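Local coordinates for metallo-beta-lactamase domain-containing protein (Enterococcus faecalis, PDB 2AZ4), which is of unknown function but has a metallo-beta-lactamase fold with a two-zinc site, consistent with a metal-dependent hydrolase, perhaps an exonuclease acting on RNA, at residues A[232-237]-A[377-382]; A[218-223]-A[383-388]; A[239-244]-A[269-274]. One frame throughout, in Å; residues are numbered along the deposited sequence.

How the contacts relate
The three contacts are nested along the chain: contact 3 lies inside the loop closed by contact 1, and contact 1 inside that closed by contact 2. The second segments of contacts 1 and 2 follow one another directly, 377-382 and 383-388, and the contact centres are 13 Å apart. They touch where H382 CE1 meets V218 CG2 at 3.5 Å. Contact 1 also packs on contact 3, with L377 O 3.5 Å from L240 CD1. Contacts 2 and 3 do not touch; their nearest atoms are about 11 Å apart. Contacts 1 and 2 lie near the zinc site: the side chains of E237 and A383 are each about 11 Å from a zinc ion. Contact 3 lies away from it.

Contact 1. Residues A[232-237]-A[377-382]; sequences IAVVSE and LACSGH
CD1 of L377 sits against two side chains of the 232-237 loop. The side chain of V234 crosses that of L377 at about a right angle, with V234 CG2 3.7 Å from L377 CD1. I232 runs alongside L377, with CG2 at 3.9 Å from the same CD1. V234 CB also rests on A378 O, and V234 CG1 on C379 CB. C379 has SG anti to its backbone N (chi1 -179°). This sends the sulfur to the start of helix 237-249, where SG is 3.7 Å from S236 C. A water ties the backbones together: it donates to I232 O at 2.5 Å and accepts from A378 N at 2.8 Å.

The next shell fixes both loops. S236 caps the helix through D239 N. E237 is held by salt bridges to R191 and R267, and R267 also binds C379 O. D349 takes the N-H of C379. S380 OG accepts from H382 N at 2.9 Å, an ST turn. G381 O is hydrogen-bonded to ND1 of the zinc ligand H167, placing this loop in the zinc's second shell. The six-stranded parallel sheet is inserted between strands 212-216 and 399-403, consistent with a beta-CASP-like metallo-beta-lactamase fold.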
ATOM      1  N   ILE A 232       1.029   7.465 -21.171  1.00 31.27           N
ATOM      2  CA  ILE A 232       2.451   7.747 -21.402  1.00 29.02           C
ATOM      3  C   ILE A 232       3.252   6.597 -20.790  1.00 28.27           C
ATOM      4  O   ILE A 232       2.984   6.195 -19.665  1.00 28.07           O
ATOM      5  CB  ILE A 232       2.839   9.090 -20.724  1.00 28.60           C
ATOM      6  CG1 ILE A 232       2.319  10.256 -21.563  1.00 27.49           C
ATOM      7  CG2 ILE A 232       4.359   9.185 -20.479  1.00 27.78           C
ATOM      8  CD1 ILE A 232       2.233  11.585 -20.840  1.00 27.48           C
ATOM      9  N   ALA A 233       4.208   6.047 -21.532  1.00 27.33           N
ATOM     10  CA  ALA A 233       5.091   5.013 -20.983  1.00 26.42           C
ATOM     11  C   ALA A 233       6.123   5.659 -20.043  1.00 26.04           C
ATOM     12  O   ALA A 233       6.922   6.515 -20.465  1.00 27.31           O
ATOM     13  CB  ALA A 233       5.781   4.251 -22.102  1.00 27.08           C
ATOM     14  N   VAL A 234       6.077   5.268 -18.774  1.00 24.26           N
ATOM     15  CA  VAL A 234       6.861   5.876 -17.697  1.00 22.84           C
ATOM     16  C   VAL A 234       7.740   4.758 -17.158  1.00 22.41           C
ATOM     17  O   VAL A 234       7.269   3.633 -17.046  1.00 22.08           O
ATOM     18  CB  VAL A 234       5.926   6.441 -16.569  1.00 23.16           C
ATOM     19  CG1 VAL A 234       6.684   6.724 -15.275  1.00 21.49           C
ATOM     20  CG2 VAL A 234       5.192   7.715 -17.040  1.00 23.36           C
ATOM     21  N   VAL A 235       8.998   5.065 -16.846  1.00 21.55           N
ATOM     22  CA  VAL A 235       9.976   4.052 -16.411  1.00 20.91           C
ATOM     23  C   VAL A 235      10.441   4.184 -14.942  1.00 20.32           C
ATOM     24  O   VAL A 235      11.157   3.326 -14.447  1.00 20.26           O
ATOM     25  CB  VAL A 235      11.252   4.024 -17.332  1.00 21.23           C
ATOM     26  CG1 VAL A 235      10.885   3.797 -18.798  1.00 21.32           C
ATOM     27  CG2 VAL A 235      12.087   5.286 -17.161  1.00 19.52           C
ATOM     28  N   SER A 236      10.052   5.266 -14.270  1.00 19.63           N
ATOM     29  CA  SER A 236      10.450   5.522 -12.874  1.00 18.23           C
ATOM     30  C   SER A 236       9.645   6.712 -12.339  1.00 17.52           C
ATOM     31  O   SER A 236       9.015   7.448 -13.123  1.00 16.86           O
ATOM     32  CB  SER A 236      11.958   5.830 -12.790  1.00 18.86           C
ATOM     33  OG  SER A 236      12.224   7.129 -13.317  1.00 16.47           O
ATOM     34  N   GLU A 237       9.646   6.886 -11.016  1.00 16.95           N
ATOM     35  CA  GLU A 237       9.003   8.049 -10.389  1.00 16.90           C
ATOM     36  C   GLU A 237       9.609   9.384 -10.876  1.00 17.07           C
ATOM     37  O   GLU A 237       8.884  10.347 -11.170  1.00 16.79           O
ATOM     38  CB  GLU A 237       9.079   7.952  -8.861  1.00 16.68           C
ATOM     39  CG  GLU A 237       8.203   6.859  -8.276  1.00 16.85           C
ATOM     40  CD  GLU A 237       6.744   7.272  -8.043  1.00 17.34           C
ATOM     41  OE1 GLU A 237       6.368   8.443  -8.303  1.00 18.28           O
ATOM     42  OE2 GLU A 237       5.972   6.410  -7.568  1.00 16.05           O
ATOM     43  N   LEU A 377      -0.908   8.953 -16.418  1.00 22.28           N
ATOM     44  CA  LEU A 377       0.517   9.064 -16.112  1.00 22.20           C
ATOM     45  C   LEU A 377       0.797   8.177 -14.901  1.00 22.02           C
ATOM     46  O   LEU A 377       0.811   8.644 -13.759  1.00 22.44           O
ATOM     47  CB  LEU A 377       0.922  10.539 -15.887  1.00 22.25           C
ATOM     48  CG  LEU A 377       2.414  10.894 -15.757  1.00 22.73           C
ATOM     49  CD1 LEU A 377       3.156  10.746 -17.104  1.00 24.99           C
ATOM     50  CD2 LEU A 377       2.563  12.307 -15.186  1.00 22.37           C
ATOM     51  N   ALA A 378       0.976   6.887 -15.167  1.00 21.66           N
ATOM     52  CA  ALA A 378       1.052   5.885 -14.112  1.00 21.72           C
ATOM     53  C   ALA A 378       2.471   5.370 -13.916  1.00 21.29           C
ATOM     54  O   ALA A 378       3.242   5.271 -14.861  1.00 21.42           O
ATOM     55  CB  ALA A 378       0.093   4.715 -14.402  1.00 21.79           C
ATOM     56  N   CYS A 379       2.803   5.033 -12.682  1.00 20.22           N
ATOM     57  CA  CYS A 379       4.053   4.345 -12.398  1.00 19.60           C
ATOM     58  C   CYS A 379       3.775   3.314 -11.306  1.00 18.94           C
ATOM     59  O   CYS A 379       3.433   3.670 -10.162  1.00 18.79           O
ATOM     60  CB  CYS A 379       5.119   5.350 -11.960  1.00 19.52           C
ATOM     61  SG  CYS A 379       6.730   4.602 -11.616  1.00 21.81           S
ATOM     62  N   SER A 380       3.879   2.042 -11.671  1.00 17.87           N
ATOM     63  CA  SER A 380       3.585   0.957 -10.750  1.00 17.85           C
ATOM     64  C   SER A 380       4.401   1.027  -9.466  1.00 17.28           C
ATOM     65  O   SER A 380       5.592   1.321  -9.476  1.00 16.88           O
ATOM     66  CB  SER A 380       3.804  -0.407 -11.407  1.00 18.06           C
ATOM     67  OG  SER A 380       3.451  -1.427 -10.483  1.00 20.29           O
ATOM     68  N   GLY A 381       3.746   0.728  -8.351  1.00 17.26           N
ATOM     69  CA  GLY A 381       4.461   0.507  -7.113  1.00 16.08           C
ATOM     70  C   GLY A 381       5.225  -0.821  -7.042  1.00 17.34           C
ATOM     71  O   GLY A 381       5.993  -1.026  -6.103  1.00 16.97           O
ATOM     72  N   HIS A 382       5.014  -1.715  -8.021  1.00 17.16           N
ATOM     73  CA  HIS A 382       5.558  -3.088  -7.974  1.00 17.46           C
ATOM     74  C   HIS A 382       6.733  -3.315  -8.904  1.00 17.90           C
ATOM     75  O   HIS A 382       6.821  -2.690  -9.968  1.00 17.88           O
ATOM     76  CB  HIS A 382       4.463  -4.123  -8.254  1.00 17.38           C
ATOM     77  CG  HIS A 382       3.390  -4.136  -7.213  1.00 19.84           C
ATOM     78  ND1 HIS A 382       3.532  -4.790  -6.011  1.00 20.82           N
ATOM     79  CD2 HIS A 382       2.168  -3.549  -7.184  1.00 20.39           C
ATOM     80  CE1 HIS A 382       2.441  -4.610  -5.285  1.00 21.31           C
ATOM     81  NE2 HIS A 382       1.592  -3.875  -5.979  1.00 20.54           N
TER
HETATM   82  O   HOH W   1       1.727   5.734 -17.606  1.00 27.31           O

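Contact 2. Residues A[218-223]-A[383-388]; sequences VSISFP and AIPEDL
Helix 385-395 starts here, with I384 at its N-cap and P385 in its first turn. Its start packs on the 218-223 loop, which follows strand 212-216 of the metallo-beta-lactamase domain. V218 touches H404, a zinc ligand, so the loop borders the metal site.

The contact turns on S219. Its OG takes the crowded rotamer (chi1 69°), flanked by its own N and C. From there it donates to A383 O at 2.7 Å. The hydroxyl lies in the carbonyl plane, at a C=O...donor angle of 151°. A water reinforces the link: it accepts from S219 N at 3.0 Å and donates to A383 O at 2.7 Å.

Apolar groups close in beside the hydroxyl. L388 CD1 approaches S219 OG to 3.4 Å, and P385 CD lies 3.5 Å from it. The side chains of I220 and P385 pass antiparallel, with I220 CG2 at 3.8 Å from P385 CB. I220 CG2 also reaches L388 CD1, at 4.1 Å.

A383 O accepts from two donors, the S219 hydroxyl and the water, and the water links it on to S219 N. P385 N lies 3.3 Å from S219 OG but has no hydrogen to share. The hydroxyl thus joins the helix start through the carbonyl just before the cap. Methyl and ring carbons pack around that polar link.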
ATOM      1  N   VAL A 218       3.435  -9.581  -7.998  1.00 24.21           N
ATOM      2  CA  VAL A 218       2.295  -8.851  -8.550  1.00 24.03           C
ATOM      3  C   VAL A 218       2.431  -8.621 -10.065  1.00 25.19           C
ATOM      4  O   VAL A 218       1.525  -8.988 -10.838  1.00 24.76           O
ATOM      5  CB  VAL A 218       2.039  -7.529  -7.787  1.00 23.62           C
ATOM      6  CG1 VAL A 218       0.937  -6.722  -8.453  1.00 22.35           C
ATOM      7  CG2 VAL A 218       1.692  -7.826  -6.324  1.00 22.33           C
ATOM      8  N   SER A 219       3.558  -8.054 -10.496  1.00 26.03           N
ATOM      9  CA  SER A 219       3.676  -7.637 -11.894  1.00 27.11           C
ATOM     10  C   SER A 219       3.584  -8.808 -12.892  1.00 28.60           C
ATOM     11  O   SER A 219       3.092  -8.630 -14.004  1.00 29.30           O
ATOM     12  CB  SER A 219       4.944  -6.843 -12.142  1.00 26.59           C
ATOM     13  OG  SER A 219       6.091  -7.671 -12.033  1.00 26.51           O
ATOM     14  N   ILE A 220       4.062  -9.988 -12.499  1.00 29.29           N
ATOM     15  CA  ILE A 220       3.956 -11.179 -13.362  1.00 30.04           C
ATOM     16  C   ILE A 220       2.544 -11.806 -13.387  1.00 30.59           C
ATOM     17  O   ILE A 220       2.298 -12.758 -14.132  1.00 30.81           O
ATOM     18  CB  ILE A 220       4.971 -12.264 -12.967  1.00 29.79           C
ATOM     19  CG1 ILE A 220       4.889 -12.532 -11.462  1.00 29.77           C
ATOM     20  CG2 ILE A 220       6.369 -11.886 -13.417  1.00 30.23           C
ATOM     21  CD1 ILE A 220       5.538 -13.805 -11.023  1.00 30.44           C
ATOM     22  N   SER A 221       1.622 -11.290 -12.578  1.00 31.21           N
ATOM     23  CA  SER A 221       0.271 -11.842 -12.505  1.00 31.49           C
ATOM     24  C   SER A 221      -0.605 -11.444 -13.684  1.00 33.18           C
ATOM     25  O   SER A 221      -1.643 -12.054 -13.914  1.00 32.96           O
ATOM     26  CB  SER A 221      -0.417 -11.390 -11.217  1.00 30.90           C
ATOM     27  OG  SER A 221       0.225 -11.930 -10.095  1.00 28.06           O
ATOM     28  N   PHE A 222      -0.199 -10.394 -14.393  1.00 35.09           N
ATOM     29  CA  PHE A 222      -1.001  -9.778 -15.434  1.00 37.63           C
ATOM     30  C   PHE A 222      -0.152  -9.682 -16.692  1.00 39.94           C
ATOM     31  O   PHE A 222       0.917  -9.055 -16.671  1.00 40.11           O
ATOM     32  CB  PHE A 222      -1.459  -8.383 -14.991  1.00 38.08           C
ATOM     33  CG  PHE A 222      -2.164  -8.372 -13.663  1.00 37.20           C
ATOM     34  CD1 PHE A 222      -1.475  -8.051 -12.494  1.00 37.39           C
ATOM     35  CD2 PHE A 222      -3.504  -8.715 -13.575  1.00 37.59           C
ATOM     36  CE1 PHE A 222      -2.124  -8.060 -11.252  1.00 37.41           C
ATOM     37  CE2 PHE A 222      -4.162  -8.734 -12.335  1.00 37.76           C
ATOM     38  CZ  PHE A 222      -3.470  -8.401 -11.179  1.00 37.56           C
ATOM     39  N   PRO A 223      -0.586 -10.349 -17.780  1.00 41.83           N
ATOM     40  CA  PRO A 223       0.151 -10.280 -19.051  1.00 43.49           C
ATOM     41  C   PRO A 223       0.245  -8.849 -19.578  1.00 45.38           C
ATOM     42  O   PRO A 223      -0.678  -8.053 -19.375  1.00 44.99           O
ATOM     43  CB  PRO A 223      -0.704 -11.129 -20.005  1.00 43.53           C
ATOM     44  CG  PRO A 223      -1.487 -12.042 -19.099  1.00 43.13           C
ATOM     45  CD  PRO A 223      -1.767 -11.225 -17.870  1.00 41.84           C
ATOM     46  N   ALA A 383       7.653  -4.175  -8.473  1.00 17.66           N
ATOM     47  CA  ALA A 383       8.856  -4.478  -9.254  1.00 19.05           C
ATOM     48  C   ALA A 383       8.410  -5.010 -10.600  1.00 19.16           C
ATOM     49  O   ALA A 383       7.533  -5.862 -10.653  1.00 19.30           O
ATOM     50  CB  ALA A 383       9.704  -5.507  -8.537  1.00 19.05           C
ATOM     51  N   ILE A 384       8.976  -4.495 -11.686  1.00 19.46           N
ATOM     52  CA  ILE A 384       8.649  -5.038 -13.002  1.00 20.76           C
ATOM     53  C   ILE A 384       9.200  -6.497 -13.097  1.00 21.21           C
ATOM     54  O   ILE A 384      10.069  -6.869 -12.313  1.00 20.37           O
ATOM     55  CB  ILE A 384       9.179  -4.127 -14.140  1.00 20.58           C
ATOM     56  CG1 ILE A 384      10.707  -4.133 -14.165  1.00 20.93           C
ATOM     57  CG2 ILE A 384       8.632  -2.704 -13.969  1.00 21.90           C
ATOM     58  CD1 ILE A 384      11.346  -3.266 -15.297  1.00 20.98           C
ATOM     59  N   PRO A 385       8.667  -7.337 -14.018  1.00 22.64           N
ATOM     60  CA  PRO A 385       9.109  -8.750 -13.997  1.00 23.42           C
ATOM     61  C   PRO A 385      10.639  -8.911 -13.961  1.00 24.42           C
ATOM     62  O   PRO A 385      11.156  -9.654 -13.134  1.00 24.38           O
ATOM     63  CB  PRO A 385       8.503  -9.320 -15.281  1.00 23.97           C
ATOM     64  CG  PRO A 385       7.240  -8.505 -15.476  1.00 23.50           C
ATOM     65  CD  PRO A 385       7.648  -7.096 -15.059  1.00 22.89           C
ATOM     66  N   GLU A 386      11.349  -8.174 -14.816  1.00 24.97           N
ATOM     67  CA  GLU A 386      12.814  -8.114 -14.801  1.00 26.12           C
ATOM     68  C   GLU A 386      13.411  -7.840 -13.427  1.00 25.59           C
ATOM     69  O   GLU A 386      14.431  -8.440 -13.048  1.00 25.13           O
ATOM     70  CB  GLU A 386      13.279  -6.995 -15.745  1.00 27.35           C
ATOM     71  CG  GLU A 386      14.523  -7.292 -16.518  1.00 32.56           C
ATOM     72  CD  GLU A 386      14.566  -6.497 -17.827  1.00 39.70           C
ATOM     73  OE1 GLU A 386      14.755  -5.253 -17.782  1.00 42.28           O
ATOM     74  OE2 GLU A 386      14.393  -7.119 -18.904  1.00 42.64           O
ATOM     75  N   ASP A 387      12.801  -6.913 -12.685  1.00 24.66           N
ATOM     76  CA  ASP A 387      13.378  -6.478 -11.416  1.00 24.14           C
ATOM     77  C   ASP A 387      13.116  -7.491 -10.325  1.00 23.07           C
ATOM     78  O   ASP A 387      13.873  -7.591  -9.394  1.00 22.70           O
ATOM     79  CB  ASP A 387      12.884  -5.067 -11.040  1.00 24.31           C
ATOM     80  CG  ASP A 387      13.495  -3.986 -11.948  1.00 25.72           C
ATOM     81  OD1 ASP A 387      14.425  -4.337 -12.703  1.00 25.46           O
ATOM     82  OD2 ASP A 387      13.055  -2.810 -11.929  1.00 25.74           O
ATOM     83  N   LEU A 388      12.033  -8.246 -10.463  1.00 23.14           N
ATOM     84  CA  LEU A 388      11.754  -9.356  -9.555  1.00 22.91           C
ATOM     85  C   LEU A 388      12.884 -10.383  -9.622  1.00 22.55           C
ATOM     86  O   LEU A 388      13.407 -10.768  -8.601  1.00 21.32           O
ATOM     87  CB  LEU A 388      10.415 -10.004  -9.903  1.00 22.73           C
ATOM     88  CG  LEU A 388       9.137  -9.237  -9.548  1.00 23.59           C
ATOM     89  CD1 LEU A 388       7.911  -9.884 -10.180  1.00 21.49           C
ATOM     90  CD2 LEU A 388       8.957  -9.102  -8.030  1.00 19.73           C
TER
HETATM   91  O   HOH W   2       5.922  -7.147  -8.922  1.00 21.12           O

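Contact 3. Residues A[239-244]-A[269-274]; sequences DLVQHL and AKIIEK
The imidazole of H243 has D239 OD2 at its edge, in the ring plane and 3.7 Å from H243 CD2. That oxygen is hydrogen-bonded to V235 N, and H243 ND1 is hydrogen-bonded to R246 NH2. The ring also packs against I232 and L377, on a side of helix 237-249 that does not meet segment 269-274.

V241 carries the meeting of the two helices. Its CG1 is anti to the backbone N (chi1 -179°) and touches K274 CB at 3.7 Å. CG2 touches K270 CB at 3.7 Å. The valine thus spans two lysines one helical turn apart. The segment axes come within 9.9 Å, with a crossing angle of -44°. Both helices lie over the same face of the parallel six-stranded sheet, since L244 and I271 both rest on L329 of strand 328-331. The 265-274 helix forms the beta-alpha-beta crossover from strand 256-260 to strand 278-282.

Deeper in, L244 CD1 meets I271 CD1 at 4.0 Å, the two side chains crossing at about a right angle. Toward the solvent side, the end of Q242 lies obliquely across the aliphatic part of K274. The ammonium of K274 forms a salt bridge with E238, and E273 makes long ion pairs with K270 and K274.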
ATOM      1  N   ASP A 239      11.097   9.858 -13.782  1.00 18.89           N
ATOM      2  CA  ASP A 239      10.617   9.971 -15.149  1.00 18.58           C
ATOM      3  C   ASP A 239       9.167  10.491 -15.164  1.00 18.56           C
ATOM      4  O   ASP A 239       8.819  11.341 -15.982  1.00 18.55           O
ATOM      5  CB  ASP A 239      10.719   8.611 -15.850  1.00 19.13           C
ATOM      6  CG  ASP A 239      10.454   8.692 -17.355  1.00 19.91           C
ATOM      7  OD1 ASP A 239      10.947   9.626 -18.010  1.00 20.70           O
ATOM      8  OD2 ASP A 239       9.748   7.819 -17.899  1.00 21.03           O
ATOM      9  N   LEU A 240       8.327   9.982 -14.259  1.00 17.92           N
ATOM     10  CA  LEU A 240       6.950  10.469 -14.138  1.00 17.98           C
ATOM     11  C   LEU A 240       6.894  12.000 -13.956  1.00 18.15           C
ATOM     12  O   LEU A 240       6.128  12.687 -14.656  1.00 18.07           O
ATOM     13  CB  LEU A 240       6.228   9.760 -12.987  1.00 17.32           C
ATOM     14  CG  LEU A 240       4.717  10.011 -12.901  1.00 19.29           C
ATOM     15  CD1 LEU A 240       4.021   8.756 -12.459  1.00 18.10           C
ATOM     16  CD2 LEU A 240       4.395  11.183 -11.941  1.00 21.50           C
ATOM     17  N   VAL A 241       7.699  12.534 -13.032  1.00 18.55           N
ATOM     18  CA  VAL A 241       7.658  13.988 -12.751  1.00 20.54           C
ATOM     19  C   VAL A 241       8.183  14.842 -13.925  1.00 20.31           C
ATOM     20  O   VAL A 241       7.651  15.927 -14.172  1.00 20.92           O
ATOM     21  CB  VAL A 241       8.352  14.383 -11.426  1.00 20.56           C
ATOM     22  CG1 VAL A 241       8.232  15.906 -11.198  1.00 22.96           C
ATOM     23  CG2 VAL A 241       7.677  13.670 -10.280  1.00 23.54           C
ATOM     24  N   GLN A 242       9.195  14.348 -14.636  1.00 19.77           N
ATOM     25  CA  GLN A 242       9.711  15.026 -15.850  1.00 20.12           C
ATOM     26  C   GLN A 242       8.656  15.113 -16.949  1.00 20.05           C
ATOM     27  O   GLN A 242       8.525  16.147 -17.623  1.00 20.20           O
ATOM     28  CB  GLN A 242      10.974  14.320 -16.366  1.00 19.88           C
ATOM     29  CG  GLN A 242      12.147  14.367 -15.334  1.00 21.10           C
ATOM     30  CD  GLN A 242      12.650  15.777 -15.118  1.00 25.39           C
ATOM     31  OE1 GLN A 242      12.676  16.275 -13.997  1.00 28.75           O
ATOM     32  NE2 GLN A 242      13.038  16.429 -16.194  1.00 23.47           N
ATOM     33  N   HIS A 243       7.886  14.036 -17.107  1.00 20.20           N
ATOM     34  CA  HIS A 243       6.736  14.034 -18.009  1.00 19.88           C
ATOM     35  C   HIS A 243       5.685  15.071 -17.587  1.00 19.99           C
ATOM     36  O   HIS A 243       5.181  15.826 -18.424  1.00 20.38           O
ATOM     37  CB  HIS A 243       6.118  12.628 -18.100  1.00 19.93           C
ATOM     38  CG  HIS A 243       6.766  11.741 -19.117  1.00 21.29           C
ATOM     39  ND1 HIS A 243       6.679  11.980 -20.473  1.00 20.99           N
ATOM     40  CD2 HIS A 243       7.468  10.588 -18.983  1.00 21.65           C
ATOM     41  CE1 HIS A 243       7.321  11.029 -21.131  1.00 22.58           C
ATOM     42  NE2 HIS A 243       7.804  10.169 -20.252  1.00 22.63           N
ATOM     43  N   LEU A 244       5.374  15.128 -16.296  1.00 20.23           N
ATOM     44  CA  LEU A 244       4.463  16.154 -15.769  1.00 20.69           C
ATOM     45  C   LEU A 244       4.970  17.569 -16.080  1.00 20.90           C
ATOM     46  O   LEU A 244       4.190  18.422 -16.507  1.00 21.07           O
ATOM     47  CB  LEU A 244       4.249  15.978 -14.268  1.00 20.56           C
ATOM     48  CG  LEU A 244       3.204  16.918 -13.646  1.00 23.54           C
ATOM     49  CD1 LEU A 244       2.330  16.157 -12.672  1.00 25.45           C
ATOM     50  CD2 LEU A 244       3.895  18.090 -12.929  1.00 25.63           C
ATOM     51  N   ALA A 269       5.209  15.312  -3.078  1.00 16.57           N
ATOM     52  CA  ALA A 269       6.409  16.085  -2.742  1.00 18.06           C
ATOM     53  C   ALA A 269       7.269  16.426  -3.953  1.00 18.30           C
ATOM     54  O   ALA A 269       7.699  17.585  -4.113  1.00 18.88           O
ATOM     55  CB  ALA A 269       7.228  15.373  -1.642  1.00 17.53           C
ATOM     56  N   LYS A 270       7.528  15.441  -4.813  1.00 19.38           N
ATOM     57  CA  LYS A 270       8.325  15.676  -6.034  1.00 20.64           C
ATOM     58  C   LYS A 270       7.649  16.590  -7.028  1.00 20.47           C
ATOM     59  O   LYS A 270       8.306  17.420  -7.686  1.00 20.84           O
ATOM     60  CB  LYS A 270       8.689  14.362  -6.745  1.00 21.32           C
ATOM     61  CG  LYS A 270       9.517  13.408  -5.902  1.00 23.93           C
ATOM     62  CD  LYS A 270      10.926  13.981  -5.627  1.00 32.24           C
ATOM     63  CE  LYS A 270      11.582  13.340  -4.402  1.00 36.28           C
ATOM     64  NZ  LYS A 270      13.076  13.515  -4.413  1.00 39.23           N
ATOM     65  N   ILE A 271       6.342  16.421  -7.187  1.00 20.23           N
ATOM     66  CA  ILE A 271       5.590  17.311  -8.060  1.00 20.83           C
ATOM     67  C   ILE A 271       5.740  18.765  -7.580  1.00 21.16           C
ATOM     68  O   ILE A 271       6.055  19.653  -8.373  1.00 21.10           O
ATOM     69  CB  ILE A 271       4.097  16.848  -8.224  1.00 21.24           C
ATOM     70  CG1 ILE A 271       4.059  15.563  -9.052  1.00 20.95           C
ATOM     71  CG2 ILE A 271       3.242  17.936  -8.896  1.00 20.44           C
ATOM     72  CD1 ILE A 271       2.760  14.789  -8.932  1.00 23.01           C
ATOM     73  N   ILE A 272       5.522  18.994  -6.288  1.00 21.36           N
ATOM     74  CA  ILE A 272       5.717  20.309  -5.672  1.00 22.88           C
ATOM     75  C   ILE A 272       7.124  20.871  -5.931  1.00 23.98           C
ATOM     76  O   ILE A 272       7.285  22.060  -6.249  1.00 24.83           O
ATOM     77  CB  ILE A 272       5.414  20.220  -4.152  1.00 22.14           C
ATOM     78  CG1 ILE A 272       3.928  19.920  -3.943  1.00 20.97           C
ATOM     79  CG2 ILE A 272       5.821  21.490  -3.418  1.00 23.89           C
ATOM     80  CD1 ILE A 272       3.553  19.626  -2.505  1.00 19.18           C
ATOM     81  N   GLU A 273       8.132  20.003  -5.824  1.00 25.21           N
ATOM     82  CA  GLU A 273       9.550  20.365  -6.022  1.00 27.30           C
ATOM     83  C   GLU A 273       9.806  20.869  -7.442  1.00 26.50           C
ATOM     84  O   GLU A 273      10.477  21.891  -7.624  1.00 26.89           O
ATOM     85  CB  GLU A 273      10.462  19.167  -5.696  1.00 27.04           C
ATOM     86  CG  GLU A 273      11.978  19.428  -5.691  1.00 30.48           C
ATOM     87  CD  GLU A 273      12.814  18.135  -5.798  1.00 31.93           C
ATOM     88  OE1 GLU A 273      12.353  17.072  -5.310  1.00 35.88           O
ATOM     89  OE2 GLU A 273      13.944  18.179  -6.371  1.00 38.18           O
ATOM     90  N   LYS A 274       9.248  20.183  -8.439  1.00 24.59           N
ATOM     91  CA  LYS A 274       9.642  20.412  -9.826  1.00 23.91           C
ATOM     92  C   LYS A 274       8.619  21.154 -10.704  1.00 23.36           C
ATOM     93  O   LYS A 274       8.964  21.681 -11.757  1.00 22.17           O
ATOM     94  CB  LYS A 274      10.033  19.075 -10.468  1.00 23.97           C
ATOM     95  CG  LYS A 274      11.279  18.448  -9.840  1.00 25.33           C
ATOM     96  CD  LYS A 274      12.095  17.663 -10.870  1.00 30.21           C
ATOM     97  CE  LYS A 274      13.444  17.276 -10.318  1.00 31.58           C
ATOM     98  NZ  LYS A 274      13.393  16.013  -9.521  1.00 35.23           N
TER